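Local coordinates for protein listeriolysin O (Listeria monocytogenes, PDB 4CDB) that acts as a cholesterol-dependent cytolysin, binding cholesterol-containing host membranes, changing shape and inserting to form an oligomeric pore, at residues Tyr54-Val62 and Thr371-Gly379; Glu224-Phe232 and Thr351-Leu359. All coordinates share one frame; numbering follows the deposited sequence.

Overall arrangement
After helix 14-28 and strand 39-41 the chain makes the hairpin of strands 52-56 and 59-74, then runs through most of the toxin before strand 362-385 returns to pair with it; this closes contact 1, with 308 residues between its segments. Within that span, strand 207-222 leads into the loop 224-232, and 118 residues later the end of strand 345-353 and the turn beyond it close contact 2. The smaller loop therefore lies wholly within the larger one. The contacts sit on opposite sides of the chain's centre, their own centres about 59 Å apart: contact 1 ties the hairpin to a long strand, contact 2 joins extensions of two strands that both pair with strand 252-260.

Contact 1 (Tyr54-Val62 and Thr371-Gly379); sequences YKDGNEYIV and TTSKAYTDG. With NA (sodium ion), chain G.
Y60 and Y376 face each other as a hydrogen-bonded pair of an antiparallel β-ladder, in which the second strand of the β-hairpin 54-62 runs along residues 371-377 of the long strand 362-385. Y60 N gives its proton to Y376 O at 2.7 Å, and Y376 N returns one to Y60 O. V62 and K374 repeat the exchange, V62 N reaching K374 O almost straight (N-H...O 174°). E59 with T377 and I61 with A375 are the non-hydrogen-bonded pairs; small A375 accepts the branched I61, whose CD1 lies 3.8 Å from A375 CB. On the sheet face that carries the Y60, V62 and Y376 side chains, V62 CG2 meets Y376 CE1 at 3.8 Å, and both V62 and Y60 also rest on Y402. At the hairpin end D378 N bonds to N58 O, and the D378 carboxylate meets the K55 ammonium in a salt bridge, K55 NZ to D378 OD2 2.7 Å; K55 starts extended and bends at its last two torsions to get there. The type II' turn D56-E59 places G57 at its positive-phi corner (phi 75°), which glycine adopts readily. At the other end of the segment, before the ladder, T371 O binds a sodium ion at 2.5 Å, together with two waters.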
# COMPACT_ATOMS: atom_id res chain seq x y z
N TYR A 54 11.26 18.28 -17.99
CA TYR A 54 10.93 18.35 -19.40
C TYR A 54 9.56 18.98 -19.63
O TYR A 54 8.75 19.08 -18.71
CB TYR A 54 10.99 16.96 -20.04
CG TYR A 54 10.02 15.97 -19.44
CD1 TYR A 54 10.37 15.23 -18.32
CD2 TYR A 54 8.77 15.77 -20.00
CE1 TYR A 54 9.49 14.31 -17.77
CE2 TYR A 54 7.88 14.86 -19.45
CZ TYR A 54 8.25 14.13 -18.34
OH TYR A 54 7.38 13.22 -17.79
N LYS A 55 9.30 19.39 -20.87
CA LYS A 55 8.04 20.04 -21.21
C LYS A 55 7.11 19.08 -21.94
O LYS A 55 7.54 18.34 -22.82
CB LYS A 55 8.30 21.27 -22.08
CG LYS A 55 7.09 22.17 -22.26
CD LYS A 55 7.43 23.40 -23.09
CE LYS A 55 6.87 24.67 -22.47
NZ LYS A 55 5.41 24.55 -22.20
N ASP A 56 5.84 19.09 -21.56
CA ASP A 56 4.85 18.24 -22.20
C ASP A 56 3.49 18.93 -22.24
O ASP A 56 2.78 18.98 -21.23
CB ASP A 56 4.74 16.89 -21.49
CG ASP A 56 3.86 15.90 -22.22
OD1 ASP A 56 4.35 15.24 -23.16
OD2 ASP A 56 2.67 15.78 -21.85
N GLY A 57 3.13 19.47 -23.40
CA GLY A 57 1.88 20.18 -23.56
C GLY A 57 1.91 21.56 -22.92
O GLY A 57 2.85 22.33 -23.14
N ASN A 58 0.89 21.86 -22.14
CA ASN A 58 0.80 23.14 -21.45
C ASN A 58 1.46 23.10 -20.07
O ASN A 58 1.20 23.96 -19.23
CB ASN A 58 -0.65 23.59 -21.31
CG ASN A 58 -1.52 22.55 -20.62
OD1 ASN A 58 -1.04 21.51 -20.17
ND2 ASN A 58 -2.82 22.84 -20.52
N GLU A 59 2.30 22.09 -19.85
CA GLU A 59 2.92 21.89 -18.54
C GLU A 59 4.43 21.63 -18.63
O GLU A 59 4.95 21.27 -19.69
CB GLU A 59 2.25 20.74 -17.80
CG GLU A 59 0.83 21.03 -17.33
CD GLU A 59 0.23 19.87 -16.55
OE1 GLU A 59 0.64 18.71 -16.78
OE2 GLU A 59 -0.64 20.13 -15.70
N TYR A 60 5.10 21.80 -17.50
CA TYR A 60 6.50 21.41 -17.36
C TYR A 60 6.59 20.40 -16.23
O TYR A 60 6.13 20.65 -15.11
CB TYR A 60 7.38 22.62 -17.04
CG TYR A 60 8.86 22.33 -17.11
CD1 TYR A 60 9.54 22.38 -18.32
CD2 TYR A 60 9.58 21.99 -15.97
CE1 TYR A 60 10.89 22.11 -18.40
CE2 TYR A 60 10.94 21.72 -16.04
CZ TYR A 60 11.59 21.79 -17.26
OH TYR A 60 12.93 21.52 -17.33
N ILE A 61 7.19 19.24 -16.52
CA ILE A 61 7.22 18.14 -15.56
C ILE A 61 8.60 17.93 -14.95
O ILE A 61 9.59 17.77 -15.66
CB ILE A 61 6.76 16.81 -16.20
CG1 ILE A 61 5.40 16.99 -16.89
CG2 ILE A 61 6.70 15.70 -15.16
CD1 ILE A 61 4.27 17.33 -15.93
N VAL A 62 8.66 17.94 -13.62
CA VAL A 62 9.89 17.64 -12.90
C VAL A 62 9.78 16.27 -12.23
O VAL A 62 8.86 16.03 -11.44
CB VAL A 62 10.21 18.72 -11.84
CG1 VAL A 62 11.48 18.35 -11.10
CG2 VAL A 62 10.35 20.09 -12.50
N THR A 371 9.57 7.30 -6.87
CA THR A 371 9.48 8.34 -7.89
C THR A 371 8.38 9.34 -7.55
O THR A 371 7.21 8.97 -7.41
CB THR A 371 9.20 7.74 -9.27
OG1 THR A 371 10.24 6.81 -9.60
CG2 THR A 371 9.13 8.83 -10.33
N THR A 372 8.76 10.60 -7.41
CA THR A 372 7.80 11.67 -7.18
C THR A 372 7.90 12.70 -8.30
O THR A 372 8.99 12.99 -8.79
CB THR A 372 8.02 12.36 -5.82
OG1 THR A 372 9.36 12.88 -5.76
CG2 THR A 372 7.82 11.37 -4.68
N SER A 373 6.76 13.26 -8.69
CA SER A 373 6.73 14.23 -9.78
C SER A 373 6.08 15.55 -9.38
O SER A 373 5.47 15.66 -8.32
CB SER A 373 6.03 13.64 -11.01
OG SER A 373 4.65 13.44 -10.75
N LYS A 374 6.24 16.55 -10.24
CA LYS A 374 5.70 17.88 -10.00
C LYS A 374 5.32 18.50 -11.34
O LYS A 374 6.13 18.52 -12.27
CB LYS A 374 6.74 18.74 -9.29
CG LYS A 374 6.24 19.49 -8.06
CD LYS A 374 5.31 20.64 -8.43
CE LYS A 374 5.26 21.68 -7.31
NZ LYS A 374 4.86 21.09 -6.00
N ALA A 375 4.09 19.00 -11.44
CA ALA A 375 3.61 19.57 -12.69
C ALA A 375 3.46 21.09 -12.58
O ALA A 375 2.78 21.60 -11.68
CB ALA A 375 2.29 18.93 -13.09
N TYR A 376 4.08 21.81 -13.50
CA TYR A 376 3.98 23.27 -13.53
C TYR A 376 3.26 23.73 -14.79
O TYR A 376 3.75 23.53 -15.90
CB TYR A 376 5.38 23.90 -13.45
CG TYR A 376 6.11 23.60 -12.16
CD1 TYR A 376 6.90 22.46 -12.04
CD2 TYR A 376 6.03 24.46 -11.08
CE1 TYR A 376 7.57 22.18 -10.86
CE2 TYR A 376 6.71 24.19 -9.90
CZ TYR A 376 7.48 23.05 -9.80
OH TYR A 376 8.15 22.77 -8.63
N THR A 377 2.10 24.35 -14.61
CA THR A 377 1.28 24.80 -15.74
C THR A 377 1.84 26.07 -16.37
O THR A 377 2.34 26.95 -15.67
CB THR A 377 -0.18 25.04 -15.31
OG1 THR A 377 -0.63 23.95 -14.50
CG2 THR A 377 -1.08 25.17 -16.53
N ASP A 378 1.76 26.16 -17.70
CA ASP A 378 2.19 27.35 -18.42
C ASP A 378 1.32 28.54 -18.05
O ASP A 378 0.25 28.38 -17.46
CB ASP A 378 2.13 27.12 -19.93
CG ASP A 378 3.15 26.12 -20.42
OD1 ASP A 378 4.14 25.88 -19.69
OD2 ASP A 378 2.98 25.57 -21.53
N GLY A 379 1.77 29.74 -18.40
CA GLY A 379 1.03 30.95 -18.10
C GLY A 379 1.28 32.07 -19.09
O GLY A 379 2.24 32.04 -19.85
NA NA G . 4.80 8.51 -7.73
O HOH W 1 3.32 8.33 -5.76
O HOH W 2 4.72 8.59 -10.25

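Contact 2 (Glu224-Phe232 and Thr351-Leu359); sequences EPTRPSRFF and TNFLKDNEL. With NA (sodium ion), chain P; ACT (acetate ion), chain D.
L354 supplies the apolar part of this contact, spreading its two methyls over the loop 224-232. CD1 of L354 reaches CE2 of F232 at 3.7 Å, while L354 CD2 sits 4.1 Å from F231 CD2 and also touches the backbone of P228. P225 covers one face of the F231 ring, its CG 3.7 Å above the plane and offset toward the rim; rigid prolines and flat rings suit this buried wall, which Y254 and L92 extend. The pieces joined are the loop after strand 207-222 and the turn that follows strand 345-353, both strands belonging to the large antiparallel sheet. Polar contacts lie beside the apolar ones. N357 ND2 donates to P225 O at 2.9 Å, nearly in its own amide plane; with CG anti to the carbonyl carbon (chi1 -64°) the amide is directed at the loop, and its OD1 is held by Y254. The E224 and N352 side chains cross at about a right angle, E224 OE2 standing 3.3 Å from N352 ND2. Ionic contacts occupy the turn: a sodium ion is coordinated by D356 OD1, Y32 and an acetate probably from crystallisation. Fully extended, K355 donates through NZ to the acetate's other oxygen and to L30 O.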
# COMPACT_ATOMS: atom_id res chain seq x y z
N GLU A 224 -0.63 -26.00 22.31
CA GLU A 224 0.82 -26.07 22.17
C GLU A 224 1.35 -27.28 22.94
O GLU A 224 1.37 -27.28 24.17
CB GLU A 224 1.49 -24.78 22.67
CG GLU A 224 1.14 -23.54 21.86
CD GLU A 224 1.91 -22.31 22.30
OE1 GLU A 224 2.68 -22.40 23.27
OE2 GLU A 224 1.74 -21.24 21.67
N PRO A 225 1.80 -28.31 22.20
CA PRO A 225 2.26 -29.56 22.81
C PRO A 225 3.52 -29.37 23.65
O PRO A 225 4.41 -28.61 23.27
CB PRO A 225 2.56 -30.45 21.60
CG PRO A 225 2.87 -29.49 20.50
CD PRO A 225 1.96 -28.32 20.74
N THR A 226 3.59 -30.06 24.79
CA THR A 226 4.75 -29.99 25.66
C THR A 226 5.92 -30.81 25.11
O THR A 226 7.06 -30.62 25.51
CB THR A 226 4.43 -30.49 27.08
OG1 THR A 226 3.87 -31.81 27.01
CG2 THR A 226 3.43 -29.56 27.76
N ARG A 227 5.61 -31.71 24.18
CA ARG A 227 6.62 -32.52 23.52
C ARG A 227 6.48 -32.39 22.01
O ARG A 227 5.36 -32.41 21.50
CB ARG A 227 6.50 -33.99 23.92
CG ARG A 227 6.64 -34.25 25.41
CD ARG A 227 6.37 -35.71 25.74
NE ARG A 227 7.27 -36.61 25.02
CZ ARG A 227 7.15 -37.93 24.99
NH1 ARG A 227 6.16 -38.53 25.64
NH2 ARG A 227 8.02 -38.66 24.31
N PRO A 228 7.61 -32.24 21.31
CA PRO A 228 7.61 -32.14 19.84
C PRO A 228 6.97 -33.36 19.18
O PRO A 228 6.37 -33.24 18.11
CB PRO A 228 9.10 -32.07 19.50
CG PRO A 228 9.73 -31.46 20.71
CD PRO A 228 8.94 -32.00 21.88
N SER A 229 7.10 -34.52 19.81
CA SER A 229 6.59 -35.77 19.24
C SER A 229 5.07 -35.91 19.33
O SER A 229 4.50 -36.80 18.71
CB SER A 229 7.26 -36.97 19.90
OG SER A 229 7.03 -36.98 21.30
N ARG A 230 4.42 -35.05 20.11
CA ARG A 230 2.98 -35.17 20.34
C ARG A 230 2.13 -35.05 19.08
O ARG A 230 1.05 -35.63 19.00
CB ARG A 230 2.50 -34.15 21.38
CG ARG A 230 2.23 -34.74 22.76
CD ARG A 230 1.26 -35.92 22.69
NE ARG A 230 -0.12 -35.56 23.00
CZ ARG A 230 -1.10 -35.46 22.10
NH1 ARG A 230 -0.86 -35.69 20.82
NH2 ARG A 230 -2.32 -35.12 22.49
N PHE A 231 2.62 -34.31 18.09
CA PHE A 231 1.84 -34.08 16.87
C PHE A 231 1.95 -35.24 15.88
O PHE A 231 1.14 -35.35 14.96
CB PHE A 231 2.24 -32.76 16.20
CG PHE A 231 1.54 -31.56 16.77
CD1 PHE A 231 0.49 -31.71 17.66
CD2 PHE A 231 1.93 -30.28 16.41
CE1 PHE A 231 -0.16 -30.61 18.19
CE2 PHE A 231 1.28 -29.17 16.93
CZ PHE A 231 0.23 -29.33 17.82
N PHE A 232 2.94 -36.10 16.07
CA PHE A 232 3.17 -37.20 15.14
C PHE A 232 2.44 -38.46 15.55
O PHE A 232 2.26 -38.73 16.74
CB PHE A 232 4.67 -37.47 15.01
CG PHE A 232 5.45 -36.31 14.49
CD1 PHE A 232 5.44 -36.01 13.13
CD2 PHE A 232 6.18 -35.50 15.35
CE1 PHE A 232 6.16 -34.93 12.65
CE2 PHE A 232 6.89 -34.43 14.86
CZ PHE A 232 6.89 -34.14 13.51
N THR A 351 2.54 -19.30 12.51
CA THR A 351 3.24 -20.57 12.63
C THR A 351 4.18 -20.59 13.84
O THR A 351 4.80 -19.58 14.17
CB THR A 351 4.05 -20.89 11.36
OG1 THR A 351 4.84 -19.74 11.00
CG2 THR A 351 3.13 -21.23 10.21
N ASN A 352 4.27 -21.75 14.48
CA ASN A 352 5.19 -21.94 15.60
C ASN A 352 6.18 -23.05 15.28
O ASN A 352 5.80 -24.09 14.73
CB ASN A 352 4.44 -22.30 16.88
CG ASN A 352 3.60 -21.15 17.41
OD1 ASN A 352 3.40 -20.14 16.74
ND2 ASN A 352 3.11 -21.30 18.64
N PHE A 353 7.45 -22.85 15.62
CA PHE A 353 8.44 -23.90 15.51
C PHE A 353 8.08 -25.03 16.46
O PHE A 353 7.65 -24.78 17.59
CB PHE A 353 9.84 -23.37 15.82
CG PHE A 353 10.38 -22.41 14.78
CD1 PHE A 353 10.85 -22.89 13.56
CD2 PHE A 353 10.43 -21.05 15.03
CE1 PHE A 353 11.34 -22.01 12.61
CE2 PHE A 353 10.92 -20.17 14.07
CZ PHE A 353 11.38 -20.66 12.86
N LEU A 354 8.24 -26.27 16.02
CA LEU A 354 7.89 -27.42 16.85
C LEU A 354 8.86 -27.60 18.01
O LEU A 354 8.52 -28.21 19.02
CB LEU A 354 7.84 -28.70 16.01
CG LEU A 354 6.48 -29.39 15.90
CD1 LEU A 354 6.60 -30.72 15.18
CD2 LEU A 354 5.87 -29.57 17.29
N LYS A 355 10.06 -27.06 17.87
CA LYS A 355 11.11 -27.27 18.87
C LYS A 355 10.78 -26.65 20.23
O LYS A 355 10.88 -27.31 21.26
CB LYS A 355 12.45 -26.73 18.36
CG LYS A 355 13.60 -26.93 19.33
CD LYS A 355 14.91 -26.44 18.72
CE LYS A 355 16.07 -26.62 19.68
NZ LYS A 355 17.36 -26.17 19.09
N ASP A 356 10.38 -25.39 20.23
CA ASP A 356 10.13 -24.68 21.48
C ASP A 356 8.80 -23.93 21.47
O ASP A 356 8.57 -23.06 22.30
CB ASP A 356 11.28 -23.71 21.77
CG ASP A 356 11.51 -22.72 20.64
OD1 ASP A 356 11.01 -22.97 19.52
OD2 ASP A 356 12.19 -21.70 20.86
N ASN A 357 7.94 -24.28 20.51
CA ASN A 357 6.65 -23.61 20.35
C ASN A 357 6.78 -22.09 20.17
O ASN A 357 5.85 -21.34 20.47
CB ASN A 357 5.71 -23.93 21.52
CG ASN A 357 5.35 -25.40 21.59
OD1 ASN A 357 4.92 -26.00 20.60
ND2 ASN A 357 5.52 -26.00 22.76
N GLU A 358 7.93 -21.66 19.67
CA GLU A 358 8.19 -20.23 19.50
C GLU A 358 7.61 -19.72 18.18
O GLU A 358 7.56 -20.45 17.19
CB GLU A 358 9.69 -19.95 19.56
CG GLU A 358 10.04 -18.61 20.16
CD GLU A 358 9.88 -18.57 21.67
OE1 GLU A 358 9.79 -19.65 22.29
OE2 GLU A 358 9.85 -17.46 22.23
N LEU A 359 7.19 -18.46 18.18
CA LEU A 359 6.53 -17.87 17.02
C LEU A 359 7.52 -17.65 15.87
O LEU A 359 8.57 -17.04 16.05
CB LEU A 359 5.86 -16.55 17.42
CG LEU A 359 4.84 -15.94 16.46
CD1 LEU A 359 3.74 -16.94 16.14
CD2 LEU A 359 4.25 -14.68 17.05
NA NA P . 12.70 -22.89 17.46
C ACT D . 15.95 -22.85 18.43
O ACT D . 16.78 -23.68 18.01
OXT ACT D . 14.81 -23.19 18.81
CH3 ACT D . 16.34 -21.41 18.52
O HOH W 3 6.47 -29.03 20.73